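Local coordinates for protein histidine kinase (Synechocystis sp., PDB 5DFY) that probably acts as a light-sensing histidine kinase of two-component signalling, here represented by its phycocyanobilin-binding GAF domain of the cyanobacteriochrome type, at residues Y74-D79 and E160-L165; V154-G159 and N190-A195. All blocks are in the same frame, centred on the assembly; numbering follows the deposited sequence.

Interaction 1: Y74-D79 and E160-L165. With CYC (phycocyanobilin), chain B.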
loop_
_atom_site.group_PDB
_atom_site.type_symbol
_atom_site.label_atom_id
_atom_site.label_comp_id
_atom_site.label_asym_id
_atom_site.label_seq_id
_atom_site.Cartn_x
_atom_site.Cartn_y
_atom_site.Cartn_z
ATOM N N TYR A 74 8.741 -2.225 -15.355
ATOM C CA TYR A 74 8.088 -3.368 -16.002
ATOM C C TYR A 74 6.839 -3.675 -15.213
ATOM O O TYR A 74 6.927 -3.910 -14.018
ATOM C CB TYR A 74 9.023 -4.566 -16.013
ATOM C CG TYR A 74 8.559 -5.866 -16.623
ATOM C CD1 TYR A 74 8.695 -6.103 -17.987
ATOM C CD2 TYR A 74 8.061 -6.894 -15.829
ATOM C CE1 TYR A 74 8.321 -7.307 -18.538
ATOM C CE2 TYR A 74 7.672 -8.110 -16.384
ATOM C CZ TYR A 74 7.825 -8.309 -17.730
ATOM O OH TYR A 74 7.450 -9.503 -18.307
ATOM N N ARG A 75 5.695 -3.649 -15.882
ATOM C CA ARG A 75 4.396 -3.827 -15.225
ATOM C C ARG A 75 3.815 -5.176 -15.591
ATOM O O ARG A 75 3.726 -5.495 -16.778
ATOM C CB ARG A 75 3.442 -2.722 -15.645
ATOM C CG ARG A 75 2.088 -2.793 -14.963
ATOM C CD ARG A 75 1.165 -1.712 -15.460
ATOM N NE ARG A 75 0.909 -1.923 -16.874
ATOM C CZ ARG A 75 0.600 -0.970 -17.746
ATOM N NH1 ARG A 75 0.483 0.292 -17.360
ATOM N NH2 ARG A 75 0.412 -1.296 -19.015
ATOM N N PHE A 76 3.420 -5.960 -14.590
ATOM C CA PHE A 76 2.786 -7.251 -14.841
ATOM C C PHE A 76 1.368 -7.135 -15.392
ATOM O O PHE A 76 0.566 -6.285 -14.990
ATOM C CB PHE A 76 2.766 -8.069 -13.569
ATOM C CG PHE A 76 4.111 -8.616 -13.165
ATOM C CD1 PHE A 76 4.778 -9.540 -13.961
ATOM C CD2 PHE A 76 4.720 -8.207 -11.993
ATOM C CE1 PHE A 76 6.013 -10.048 -13.573
ATOM C CE2 PHE A 76 5.938 -8.712 -11.593
ATOM C CZ PHE A 76 6.602 -9.630 -12.393
ATOM N N ASN A 77 1.081 -8.008 -16.350
ATOM C CA ASN A 77 -0.265 -8.189 -16.867
ATOM C C ASN A 77 -0.969 -9.192 -15.983
ATOM O O ASN A 77 -0.334 -9.858 -15.172
ATOM C CB ASN A 77 -0.224 -8.688 -18.299
ATOM C CG ASN A 77 0.311 -7.663 -19.260
ATOM O OD1 ASN A 77 0.003 -6.477 -19.158
ATOM N ND2 ASN A 77 1.124 -8.118 -20.215
ATOM N N PRO A 78 -2.289 -9.329 -16.149
ATOM C CA PRO A 78 -3.001 -10.279 -15.292
ATOM C C PRO A 78 -2.456 -11.712 -15.378
ATOM O O PRO A 78 -2.458 -12.400 -14.359
ATOM C CB PRO A 78 -4.438 -10.181 -15.812
ATOM C CG PRO A 78 -4.546 -8.752 -16.269
ATOM C CD PRO A 78 -3.207 -8.463 -16.908
ATOM N N ASP A 79 -1.979 -12.139 -16.543
ATOM C CA ASP A 79 -1.466 -13.499 -16.695
ATOM C C ASP A 79 0.024 -13.610 -16.366
ATOM O O ASP A 79 0.651 -14.618 -16.667
ATOM C CB ASP A 79 -1.730 -14.026 -18.119
ATOM C CG ASP A 79 -0.951 -13.287 -19.192
ATOM O OD1 ASP A 79 -0.148 -12.398 -18.862
ATOM O OD2 ASP A 79 -1.133 -13.616 -20.391
ATOM N N GLU A 160 -1.619 -3.962 -1.980
ATOM C CA GLU A 160 -1.240 -5.304 -1.578
ATOM C C GLU A 160 -0.733 -6.147 -2.756
ATOM O O GLU A 160 -0.400 -7.313 -2.585
ATOM C CB GLU A 160 -2.422 -5.989 -0.866
ATOM C CG GLU A 160 -3.647 -6.195 -1.716
ATOM C CD GLU A 160 -4.839 -6.772 -0.919
ATOM O OE1 GLU A 160 -4.637 -7.319 0.179
ATOM O OE2 GLU A 160 -5.983 -6.673 -1.404
ATOM N N GLN A 161 -0.557 -5.595 -3.833
ATOM C CA GLN A 161 -0.276 -6.356 -5.046
ATOM C C GLN A 161 1.128 -6.184 -5.614
ATOM O O GLN A 161 1.682 -5.098 -5.614
ATOM C CB GLN A 161 -1.277 -5.973 -6.104
ATOM C CG GLN A 161 -2.671 -6.330 -5.625
ATOM C CD GLN A 161 -3.752 -5.911 -6.564
ATOM O OE1 GLN A 161 -3.542 -5.086 -7.451
ATOM N NE2 GLN A 161 -4.942 -6.476 -6.368
ATOM N N LEU A 162 1.685 -7.285 -6.094
ATOM C CA LEU A 162 2.934 -7.254 -6.862
ATOM C C LEU A 162 2.599 -6.726 -8.241
ATOM O O LEU A 162 2.083 -7.440 -9.095
ATOM C CB LEU A 162 3.585 -8.637 -6.956
ATOM C CG LEU A 162 4.845 -8.694 -7.841
ATOM C CD1 LEU A 162 5.934 -7.803 -7.310
ATOM C CD2 LEU A 162 5.333 -10.143 -7.946
ATOM N N TRP A 163 2.882 -5.447 -8.442
ATOM C CA TRP A 163 2.450 -4.738 -9.620
ATOM C C TRP A 163 3.462 -4.823 -10.762
ATOM O O TRP A 163 3.094 -4.815 -11.933
ATOM C CB TRP A 163 2.202 -3.286 -9.218
ATOM C CG TRP A 163 1.985 -2.290 -10.307
ATOM C CD1 TRP A 163 0.790 -1.825 -10.772
ATOM C CD2 TRP A 163 2.997 -1.585 -11.039
ATOM N NE1 TRP A 163 0.996 -0.881 -11.750
ATOM C CE2 TRP A 163 2.341 -0.722 -11.937
ATOM C CE3 TRP A 163 4.393 -1.599 -11.020
ATOM C CZ2 TRP A 163 3.031 0.122 -12.803
ATOM C CZ3 TRP A 163 5.071 -0.768 -11.884
ATOM C CH2 TRP A 163 4.393 0.074 -12.772
ATOM N N GLY A 164 4.730 -4.922 -10.406
ATOM C CA GLY A 164 5.759 -4.876 -11.429
ATOM C C GLY A 164 7.140 -4.964 -10.823
ATOM O O GLY A 164 7.316 -5.300 -9.652
ATOM N N LEU A 165 8.124 -4.629 -11.652
ATOM C CA LEU A 165 9.534 -4.684 -11.313
ATOM C C LEU A 165 10.192 -3.362 -11.676
ATOM O O LEU A 165 9.797 -2.711 -12.636
ATOM C CB LEU A 165 10.257 -5.813 -12.050
ATOM C CG LEU A 165 9.659 -7.210 -11.947
ATOM C CD1 LEU A 165 10.439 -8.195 -12.814
ATOM C CD2 LEU A 165 9.669 -7.675 -10.529
HETATM C CHA CYC B . 14.598 -15.849 -14.373
HETATM N NA CYC B . 13.875 -13.739 -15.589
HETATM C C1A CYC B . 14.323 -14.537 -14.439
HETATM C C2A CYC B . 14.450 -13.584 -13.285
HETATM C C3A CYC B . 14.092 -12.257 -13.729
HETATM C C4A CYC B . 13.749 -12.354 -15.157
HETATM C CMA CYC B . 14.079 -11.033 -12.851
HETATM C CAA CYC B . 14.818 -14.009 -11.875
HETATM C CBA CYC B . 13.465 -14.520 -11.332
HETATM C CGA CYC B . 13.477 -15.129 -9.930
HETATM O O1A CYC B . 14.571 -15.442 -9.410
HETATM O O2A CYC B . 12.392 -15.351 -9.290
HETATM C CHB CYC B . 13.250 -11.319 -16.104
HETATM N NB CYC B . 14.706 -9.414 -15.366
HETATM C C1B CYC B . 13.512 -10.026 -16.012
HETATM C C2B CYC B . 12.682 -8.949 -16.564
HETATM C C3B CYC B . 13.304 -7.722 -16.299
HETATM C C4B CYC B . 14.576 -7.954 -15.580
HETATM C CMB CYC B . 11.378 -9.193 -17.292
HETATM C CAB CYC B . 12.790 -6.341 -16.689
HETATM C CBB CYC B . 12.401 -5.558 -15.443
HETATM O OB CYC B . 15.393 -7.157 -15.184
HETATM N NC CYC B . 13.589 -15.760 -19.771
HETATM C C1C CYC B . 13.567 -15.346 -20.937
HETATM C C2C CYC B . 13.374 -16.676 -22.008
HETATM C C3C CYC B . 12.850 -17.622 -21.276
HETATM C C4C CYC B . 13.417 -17.302 -19.795
HETATM C CMC CYC B . 12.569 -16.240 -23.286
HETATM C CAC CYC B . 13.169 -19.167 -21.681
HETATM C CBC CYC B . 12.375 -19.511 -22.920
HETATM O OC CYC B . 13.661 -14.192 -21.305
HETATM C CHD CYC B . 13.564 -18.190 -18.802
HETATM N ND CYC B . 13.924 -16.604 -16.802
HETATM C C1D CYC B . 13.990 -17.825 -17.416
HETATM C C2D CYC B . 14.532 -18.737 -16.557
HETATM C C3D CYC B . 14.798 -18.093 -15.393
HETATM C C4D CYC B . 14.415 -16.765 -15.549
HETATM C CMD CYC B . 14.748 -20.203 -16.907
HETATM C CAD CYC B . 15.398 -18.704 -14.151
HETATM C CBD CYC B . 16.880 -18.403 -14.068
HETATM C CGD CYC B . 17.612 -19.107 -15.198
HETATM O O1D CYC B . 18.106 -18.455 -16.158
HETATM O O2D CYC B . 17.733 -20.363 -15.199
HETATM O O HOH W 1 0.368 -4.805 -12.613
#

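Interaction 2: V154-G159 and N190-A195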
loop_
_atom_site.group_PDB
_atom_site.type_symbol
_atom_site.label_atom_id
_atom_site.label_comp_id
_atom_site.label_asym_id
_atom_site.label_seq_id
_atom_site.Cartn_x
_atom_site.Cartn_y
_atom_site.Cartn_z
ATOM N N VAL A 154 14.239 -5.288 -8.523
ATOM C CA VAL A 154 13.494 -5.324 -7.254
ATOM C C VAL A 154 11.997 -5.252 -7.521
ATOM O O VAL A 154 11.562 -4.818 -8.583
ATOM C CB VAL A 154 13.910 -4.186 -6.319
ATOM C CG1 VAL A 154 15.384 -4.217 -6.060
ATOM C CG2 VAL A 154 13.525 -2.834 -6.884
ATOM N N PRO A 155 11.179 -5.684 -6.547
ATOM C CA PRO A 155 9.737 -5.674 -6.759
ATOM C C PRO A 155 9.077 -4.343 -6.461
ATOM O O PRO A 155 9.537 -3.625 -5.574
ATOM C CB PRO A 155 9.234 -6.733 -5.761
ATOM C CG PRO A 155 10.248 -6.780 -4.712
ATOM C CD PRO A 155 11.564 -6.331 -5.279
ATOM N N VAL A 156 8.020 -4.029 -7.207
ATOM C CA VAL A 156 7.199 -2.860 -6.960
ATOM C C VAL A 156 5.831 -3.334 -6.484
ATOM O O VAL A 156 5.064 -3.903 -7.284
ATOM C CB VAL A 156 7.042 -2.004 -8.223
ATOM C CG1 VAL A 156 6.206 -0.784 -7.904
ATOM C CG2 VAL A 156 8.400 -1.590 -8.774
ATOM N N PHE A 157 5.526 -3.093 -5.210
ATOM C CA PHE A 157 4.222 -3.409 -4.641
ATOM C C PHE A 157 3.355 -2.172 -4.605
ATOM O O PHE A 157 3.788 -1.108 -4.164
ATOM C CB PHE A 157 4.346 -3.996 -3.232
ATOM C CG PHE A 157 4.614 -5.464 -3.228
ATOM C CD1 PHE A 157 5.882 -5.939 -3.493
ATOM C CD2 PHE A 157 3.589 -6.375 -2.993
ATOM C CE1 PHE A 157 6.148 -7.294 -3.532
ATOM C CE2 PHE A 157 3.849 -7.738 -3.024
ATOM C CZ PHE A 157 5.124 -8.191 -3.290
ATOM N N VAL A 158 2.144 -2.333 -5.121
ATOM C CA VAL A 158 1.144 -1.280 -5.161
ATOM C C VAL A 158 0.042 -1.766 -4.254
ATOM O O VAL A 158 -0.668 -2.725 -4.568
ATOM C CB VAL A 158 0.663 -1.018 -6.589
ATOM C CG1 VAL A 158 -0.574 -0.104 -6.648
ATOM C CG2 VAL A 158 1.806 -0.409 -7.391
ATOM N N GLY A 159 -0.076 -1.137 -3.086
ATOM C CA GLY A 159 -1.024 -1.627 -2.112
ATOM C C GLY A 159 -0.619 -3.023 -1.733
ATOM O O GLY A 159 0.529 -3.259 -1.361
ATOM N N ASN A 190 9.550 0.650 -3.251
ATOM C CA ASN A 190 8.439 0.778 -2.299
ATOM C C ASN A 190 7.745 2.135 -2.462
ATOM O O ASN A 190 6.523 2.229 -2.488
ATOM C CB ASN A 190 8.909 0.663 -0.853
ATOM C CG ASN A 190 9.273 -0.755 -0.436
ATOM O OD1 ASN A 190 8.903 -1.741 -1.074
ATOM N ND2 ASN A 190 10.006 -0.853 0.669
ATOM N N GLN A 191 8.539 3.185 -2.590
ATOM C CA GLN A 191 8.010 4.544 -2.717
ATOM C C GLN A 191 7.269 4.721 -4.033
ATOM O O GLN A 191 6.229 5.369 -4.099
ATOM C CB GLN A 191 9.135 5.577 -2.621
ATOM C CG GLN A 191 8.654 7.019 -2.831
ATOM C CD GLN A 191 7.545 7.407 -1.857
ATOM O OE1 GLN A 191 6.377 7.639 -2.240
ATOM N NE2 GLN A 191 7.903 7.457 -0.584
ATOM N N LEU A 192 7.801 4.128 -5.095
ATOM C CA LEU A 192 7.134 4.157 -6.393
ATOM C C LEU A 192 5.754 3.509 -6.297
ATOM O O LEU A 192 4.764 4.022 -6.822
ATOM C CB LEU A 192 7.970 3.449 -7.458
ATOM C CG LEU A 192 7.274 3.209 -8.794
ATOM C CD1 LEU A 192 6.880 4.529 -9.464
ATOM C CD2 LEU A 192 8.223 2.411 -9.685
ATOM N N GLY A 193 5.690 2.353 -5.637
ATOM C CA GLY A 193 4.446 1.625 -5.525
ATOM C C GLY A 193 3.390 2.416 -4.766
ATOM O O GLY A 193 2.207 2.415 -5.130
ATOM N N VAL A 194 3.814 3.084 -3.694
ATOM C CA VAL A 194 2.910 3.953 -2.943
ATOM C C VAL A 194 2.444 5.124 -3.809
ATOM O O VAL A 194 1.278 5.478 -3.780
ATOM C CB VAL A 194 3.587 4.476 -1.654
ATOM C CG1 VAL A 194 2.855 5.685 -1.094
ATOM C CG2 VAL A 194 3.662 3.389 -0.635
ATOM N N ALA A 195 3.341 5.722 -4.597
ATOM C CA ALA A 195 2.941 6.819 -5.481
ATOM C C ALA A 195 1.921 6.353 -6.503
ATOM O O ALA A 195 0.972 7.065 -6.805
ATOM C CB ALA A 195 4.157 7.410 -6.185
HETATM O O HOH W 2 7.831 -2.509 -3.573
HETATM O O HOH W 3 4.913 -0.069 -1.989
#

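Interaction 1: Y74-D79 and E160-L165
Arg75 lays the aliphatic part of its side chain over one face of the Trp163 indole, a CH-pi contact in which CG stands 4.0 Å from the centroid of the six-membered ring. CG is anti to the backbone N (chi1 -177°) and CD anti to CA (chi2 -178°), which carries the methylenes across the ring before the chain bends at chi3; the guanidinium plane ends almost perpendicular to the indole. Arginine suits this place because its methylenes can pack on an aromatic while its guanidinium goes on to a long, weak ion pair with Glu83 of strand 82-89. On the other face of the sheet, Tyr74 and Leu165 lie side by side, and a methyl of phycocyanobilin, CMB, sits over one face of the tyrosine ring. The Phe76 ring fits against CG of Leu162 and CG of Leu165, and its CD2 comes 3.5 Å from CA of Gly164, a residue with no room for a CB, which would run into Tyr74 O. Backbone bonds pair Tyr74 with Leu165 in both directions, and Phe76 N donates to Trp163 O, which water 1 also bridges to Phe76 O. Strand 161-170 runs between strands 70-76 and 150-158 in the antiparallel GAF sheet, with a classic beta bulge at Trp163 and Gly164 opposite Val156.

Interaction 2: V154-G159 and N190-A195
Van der Waals packing centres on Gly193, whose bare CA lets helix 179-203 settle against strand 150-158 with segment axes 6.4 Å apart and inclined by 29°. The two valines that flank Phe157 reach this glycine from the sheet: CG1 of Val156 lies 3.8 Å from Gly193 CA, and CG2 of Val158 comes 3.6 Å from Gly193 O. Beta-branched valine suits a strand and offers two short methyl arms. In Val156 one arm, CG1, is anti to the backbone N (chi1 -179°) and meets the glycine, while CG2 turns to CD2 of Leu192, 4.1 Å away. Leu192 is long enough to touch both the strand and helix 50-66, where it packs on Ile54, Phe55 and Thr58. This is the helix-on-sheet layer of the GAF fold, in which the N- and C-terminal helices pack against an antiparallel sheet; bound phycocyanobilin is about 9 Å from the Val156 side chain. The direct polar contact is a CA-H...O interaction, Gly193 CA to Phe157 O at 3.1 Å with an angle of 148° at the hydrogen. Two waters carry the remaining polar links. Water 3 donates to both Phe157 O and Asn190 O, joining a strand carbonyl to a helix carbonyl. Water 2 accepts from Phe157 N and donates to Pro155 O and to OD1 of Asn190, 2.8 Å away. Asparagine fits here because its amide divides the work: OD1 takes the water while ND2 bonds to Gln187 one turn back.

From the N terminus, the chain first passes through 74-79 and then, 80 residues later, returns at 160-165, where interaction 1 closes the longer loop and sets strand 70-76 beside strand 161-170. Before that return it has run through 154-159, which is later met by helix 179-203: interaction 2 closes a shorter loop of 30 residues at 190-195. The two loops therefore cross rather than nest. Strands 150-158 and 161-170 are consecutive and neighbours in the sheet, so the contacts touch directly: Gly164 O to Val156 N, Trp163 N to Val156 O, and Trp163 CB against Val158 CG2. Together they tie the strand bearing Tyr74 of the bilin pocket, through the sheet, to the C-terminal helix.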